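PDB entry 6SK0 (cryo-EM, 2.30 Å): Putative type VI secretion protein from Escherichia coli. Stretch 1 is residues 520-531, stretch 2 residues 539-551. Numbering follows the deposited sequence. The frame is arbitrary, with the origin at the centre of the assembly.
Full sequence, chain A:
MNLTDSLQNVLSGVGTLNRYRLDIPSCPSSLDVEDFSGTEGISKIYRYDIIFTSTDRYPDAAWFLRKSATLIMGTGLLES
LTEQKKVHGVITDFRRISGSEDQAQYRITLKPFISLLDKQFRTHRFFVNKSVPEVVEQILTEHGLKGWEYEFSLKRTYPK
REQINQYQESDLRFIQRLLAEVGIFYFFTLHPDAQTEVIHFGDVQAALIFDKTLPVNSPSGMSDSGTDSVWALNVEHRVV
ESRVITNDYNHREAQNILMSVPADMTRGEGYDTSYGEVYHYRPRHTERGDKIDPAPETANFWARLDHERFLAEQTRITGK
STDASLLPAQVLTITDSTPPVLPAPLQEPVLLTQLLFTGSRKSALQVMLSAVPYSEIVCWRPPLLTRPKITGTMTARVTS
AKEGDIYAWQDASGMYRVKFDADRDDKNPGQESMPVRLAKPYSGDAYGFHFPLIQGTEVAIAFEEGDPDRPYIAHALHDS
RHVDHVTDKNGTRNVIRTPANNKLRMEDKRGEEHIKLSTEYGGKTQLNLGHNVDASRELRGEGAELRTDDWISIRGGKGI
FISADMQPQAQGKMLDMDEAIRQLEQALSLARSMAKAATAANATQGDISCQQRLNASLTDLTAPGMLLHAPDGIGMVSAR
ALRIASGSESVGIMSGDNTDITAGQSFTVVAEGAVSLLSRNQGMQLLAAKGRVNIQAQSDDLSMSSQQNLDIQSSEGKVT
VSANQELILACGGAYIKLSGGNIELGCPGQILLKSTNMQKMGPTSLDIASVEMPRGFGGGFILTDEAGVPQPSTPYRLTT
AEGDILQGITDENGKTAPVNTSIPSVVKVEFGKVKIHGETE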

# COMPACT_ATOMS: atom_id res chain seq x y z
N GLU A 520 8.04 17.28 -33.81
CA GLU A 520 6.63 17.59 -33.93
C GLU A 520 5.73 16.37 -33.77
O GLU A 520 4.52 16.53 -33.65
CB GLU A 520 6.34 18.24 -35.28
CG GLU A 520 6.76 19.68 -35.36
CD GLU A 520 5.96 20.57 -34.45
OE1 GLU A 520 4.72 20.47 -34.47
OE2 GLU A 520 6.57 21.37 -33.71
N TYR A 521 6.29 15.17 -33.78
CA TYR A 521 5.48 13.97 -33.69
C TYR A 521 4.97 13.76 -32.27
O TYR A 521 5.67 14.06 -31.30
CB TYR A 521 6.29 12.76 -34.16
CG TYR A 521 5.45 11.53 -34.32
CD1 TYR A 521 5.23 10.68 -33.25
CD2 TYR A 521 4.88 11.22 -35.53
CE1 TYR A 521 4.46 9.57 -33.39
CE2 TYR A 521 4.11 10.10 -35.68
CZ TYR A 521 3.90 9.27 -34.60
OH TYR A 521 3.14 8.15 -34.75
N GLY A 522 3.75 13.25 -32.16
CA GLY A 522 3.14 12.97 -30.87
C GLY A 522 2.90 14.23 -30.06
O GLY A 522 3.34 14.33 -28.92
N GLY A 523 2.18 15.18 -30.65
CA GLY A 523 2.23 16.49 -30.08
C GLY A 523 3.67 16.93 -30.23
O GLY A 523 4.39 16.52 -31.13
N LYS A 524 4.11 17.76 -29.31
CA LYS A 524 5.53 18.11 -29.29
C LYS A 524 6.22 17.14 -28.35
O LYS A 524 6.19 17.31 -27.13
CB LYS A 524 5.71 19.57 -28.88
CG LYS A 524 5.07 20.55 -29.84
CD LYS A 524 5.70 21.91 -29.73
CE LYS A 524 5.02 22.92 -30.63
NZ LYS A 524 5.01 22.49 -32.05
N THR A 525 6.82 16.10 -28.90
CA THR A 525 7.64 15.19 -28.11
C THR A 525 9.00 15.84 -27.91
O THR A 525 9.74 16.07 -28.87
CB THR A 525 7.77 13.83 -28.79
OG1 THR A 525 6.46 13.28 -28.97
CG2 THR A 525 8.57 12.89 -27.93
N GLN A 526 9.32 16.17 -26.67
CA GLN A 526 10.44 17.04 -26.38
C GLN A 526 11.21 16.57 -25.17
O GLN A 526 10.66 15.94 -24.26
CB GLN A 526 10.00 18.49 -26.13
CG GLN A 526 9.04 19.04 -27.12
CD GLN A 526 8.68 20.47 -26.82
OE1 GLN A 526 8.56 20.86 -25.67
NE2 GLN A 526 8.50 21.26 -27.87
N LEU A 527 12.49 16.89 -25.17
CA LEU A 527 13.31 16.92 -23.97
C LEU A 527 13.73 18.37 -23.78
O LEU A 527 14.41 18.95 -24.63
CB LEU A 527 14.51 16.00 -24.09
CG LEU A 527 15.47 16.10 -22.90
CD1 LEU A 527 14.88 15.42 -21.69
CD2 LEU A 527 16.81 15.53 -23.25
N ASN A 528 13.30 18.96 -22.67
CA ASN A 528 13.61 20.34 -22.34
C ASN A 528 14.49 20.35 -21.10
O ASN A 528 14.09 19.86 -20.04
CB ASN A 528 12.33 21.14 -22.11
CG ASN A 528 11.41 21.11 -23.31
OD1 ASN A 528 11.83 21.42 -24.42
ND2 ASN A 528 10.17 20.73 -23.09
N LEU A 529 15.69 20.90 -21.23
CA LEU A 529 16.65 20.96 -20.15
C LEU A 529 16.90 22.41 -19.75
O LEU A 529 17.18 23.25 -20.61
CB LEU A 529 17.96 20.30 -20.54
CG LEU A 529 17.90 18.87 -21.06
CD1 LEU A 529 19.29 18.36 -21.35
CD2 LEU A 529 17.19 17.96 -20.06
N GLY A 530 16.79 22.69 -18.47
CA GLY A 530 17.22 23.98 -17.94
C GLY A 530 16.07 24.95 -17.82
O GLY A 530 15.05 24.65 -17.23
N HIS A 531 16.27 26.15 -18.37
CA HIS A 531 15.32 27.25 -18.25
C HIS A 531 14.32 27.14 -19.40
O HIS A 531 14.43 27.80 -20.43
CB HIS A 531 16.06 28.58 -18.25
CG HIS A 531 15.18 29.78 -18.09
ND1 HIS A 531 14.88 30.33 -16.87
CD2 HIS A 531 14.54 30.54 -19.01
CE1 HIS A 531 14.09 31.38 -17.04
NE2 HIS A 531 13.87 31.52 -18.34
N LEU A 539 9.06 31.73 -19.10
CA LEU A 539 9.44 30.53 -18.37
C LEU A 539 8.23 29.66 -18.10
O LEU A 539 7.26 30.10 -17.48
CB LEU A 539 10.12 30.92 -17.06
CG LEU A 539 10.50 29.75 -16.15
CD1 LEU A 539 11.62 28.92 -16.76
CD2 LEU A 539 10.89 30.25 -14.78
N ARG A 540 8.27 28.43 -18.59
CA ARG A 540 7.23 27.46 -18.29
C ARG A 540 7.69 26.36 -17.36
O ARG A 540 6.90 25.48 -17.03
CB ARG A 540 6.68 26.85 -19.59
CG ARG A 540 7.70 26.22 -20.49
CD ARG A 540 7.03 25.61 -21.70
NE ARG A 540 6.06 24.58 -21.33
CZ ARG A 540 6.36 23.30 -21.17
NH1 ARG A 540 7.60 22.87 -21.35
NH2 ARG A 540 5.41 22.44 -20.83
N GLY A 541 8.93 26.40 -16.90
CA GLY A 541 9.43 25.40 -15.99
C GLY A 541 10.94 25.35 -15.92
O GLY A 541 11.62 25.69 -16.89
N GLU A 542 11.47 24.94 -14.78
CA GLU A 542 12.90 24.82 -14.59
C GLU A 542 13.25 23.36 -14.34
O GLU A 542 12.61 22.69 -13.53
CB GLU A 542 13.39 25.68 -13.44
CG GLU A 542 13.01 27.14 -13.56
CD GLU A 542 13.19 27.88 -12.26
OE1 GLU A 542 14.34 28.25 -11.93
OE2 GLU A 542 12.18 28.09 -11.55
N GLY A 543 14.29 22.89 -15.02
CA GLY A 543 14.79 21.55 -14.85
C GLY A 543 14.72 20.77 -16.14
O GLY A 543 14.97 21.31 -17.22
N ALA A 544 14.37 19.50 -16.02
CA ALA A 544 14.34 18.58 -17.15
C ALA A 544 12.91 18.12 -17.37
O ALA A 544 12.26 17.63 -16.45
CB ALA A 544 15.27 17.39 -16.91
N GLU A 545 12.42 18.30 -18.59
CA GLU A 545 11.09 17.86 -18.96
C GLU A 545 11.20 16.91 -20.14
O GLU A 545 11.74 17.27 -21.19
CB GLU A 545 10.18 19.03 -19.30
CG GLU A 545 8.77 18.60 -19.62
CD GLU A 545 7.97 19.67 -20.33
OE1 GLU A 545 8.53 20.35 -21.21
OE2 GLU A 545 6.78 19.84 -20.00
N LEU A 546 10.71 15.70 -19.96
CA LEU A 546 10.49 14.75 -21.04
C LEU A 546 8.99 14.65 -21.23
O LEU A 546 8.27 14.19 -20.34
CB LEU A 546 11.11 13.40 -20.71
CG LEU A 546 11.09 12.40 -21.86
CD1 LEU A 546 11.88 12.94 -23.04
CD2 LEU A 546 11.64 11.08 -21.39
N ARG A 547 8.51 15.09 -22.38
CA ARG A 547 7.09 15.23 -22.59
C ARG A 547 6.70 14.79 -23.98
O ARG A 547 7.47 14.90 -24.93
CB ARG A 547 6.63 16.66 -22.35
CG ARG A 547 7.35 17.67 -23.20
CD ARG A 547 6.39 18.64 -23.79
NE ARG A 547 5.50 18.02 -24.76
CZ ARG A 547 4.20 17.84 -24.57
NH1 ARG A 547 3.46 17.28 -25.51
NH2 ARG A 547 3.63 18.23 -23.44
N THR A 548 5.48 14.29 -24.09
CA THR A 548 4.90 13.82 -25.34
C THR A 548 3.41 13.67 -25.12
O THR A 548 2.95 13.46 -24.00
CB THR A 548 5.52 12.50 -25.81
OG1 THR A 548 4.93 12.10 -27.05
CG2 THR A 548 5.29 11.40 -24.79
N ASP A 549 2.66 13.78 -26.20
CA ASP A 549 1.26 13.39 -26.17
C ASP A 549 1.08 11.88 -26.28
O ASP A 549 -0.00 11.38 -25.97
CB ASP A 549 0.50 14.09 -27.30
CG ASP A 549 0.33 15.57 -27.05
OD1 ASP A 549 0.73 16.06 -25.98
OD2 ASP A 549 -0.21 16.27 -27.94
N ASP A 550 2.11 11.18 -26.71
CA ASP A 550 2.12 9.73 -26.86
C ASP A 550 2.65 9.08 -25.58
O ASP A 550 2.54 9.64 -24.49
CB ASP A 550 2.92 9.34 -28.10
CG ASP A 550 2.29 9.83 -29.37
OD1 ASP A 550 1.11 10.24 -29.32
OD2 ASP A 550 2.95 9.79 -30.42
N TRP A 551 3.12 7.85 -25.69
CA TRP A 551 3.64 7.13 -24.55
C TRP A 551 5.05 7.58 -24.18
O TRP A 551 5.82 8.05 -25.01
CB TRP A 551 3.65 5.63 -24.82
CG TRP A 551 2.31 5.07 -25.05
CD1 TRP A 551 1.47 4.57 -24.11
CD2 TRP A 551 1.65 4.94 -26.30
NE1 TRP A 551 0.32 4.13 -24.70
CE2 TRP A 551 0.40 4.35 -26.04
CE3 TRP A 551 1.99 5.25 -27.62
CZ2 TRP A 551 -0.52 4.07 -27.05
CZ3 TRP A 551 1.08 4.98 -28.62
CH2 TRP A 551 -0.16 4.39 -28.33

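The two stretches pair as antiparallel strands, with 525-529 running against 544-548 at 174° and burying 828 Å² in total. Ahead of the strand, the ring of Tyr521 approaches Asp550, with CE1 3.3 Å from OD2. Gly522 lies close against the turn that follows the second strand: its O accepts a hydrogen bond from Asp549 N (2.9 Å), and a CB here would fall 2.5 Å from Asp550 OD2. At Gly523 the room is tighter still, since a CB would sit 2.1 Å from Asp549 OD2; positive phi at both residues also favours glycine. The carbonyl of Lys524 is taken up by a side chain instead of a backbone amide, for Arg547 NE donates to Lys524 O at 2.6 Å, while Arg547 NH1 also forms a salt bridge with Asp549 OD1 (3.0 Å). Thr525 meets Thr548 through their hydroxyls, OG1 to OG1 at 2.7 Å.

Gln526 N donates to Arg547 O (2.8 Å) and Arg547 N returns a bond to Gln526 O (3.0 Å). Leu527 faces Leu546 in a non-hydrogen-bonded pair, their CD1 atoms 4.1 Å apart. Asn528 and Glu545 are linked twice through the backbone, N to O at 2.7 Å in each direction, and again where Asn528 ND2 donates to Glu545 OE1 at 2.5 Å. Glu545 OE1 also receives Arg540 NH1 (2.7 Å) in a salt bridge, so the amide and the guanidinium converge on one acceptor. On the same face as Leu527, Leu529 CD2 packs on Ala544 CB at 3.7 Å.

Both stretches turn a corner where Gly530 pairs with Gly543, Gly530 N to Gly543 O at 2.6 Å and Gly543 N to Gly530 O at 2.9 Å; the backbone angles of each call for glycine. Leu539 CD1 sits over one face of the His531 ring, 3.6 Å from the ring centroid, in a CH-pi contact.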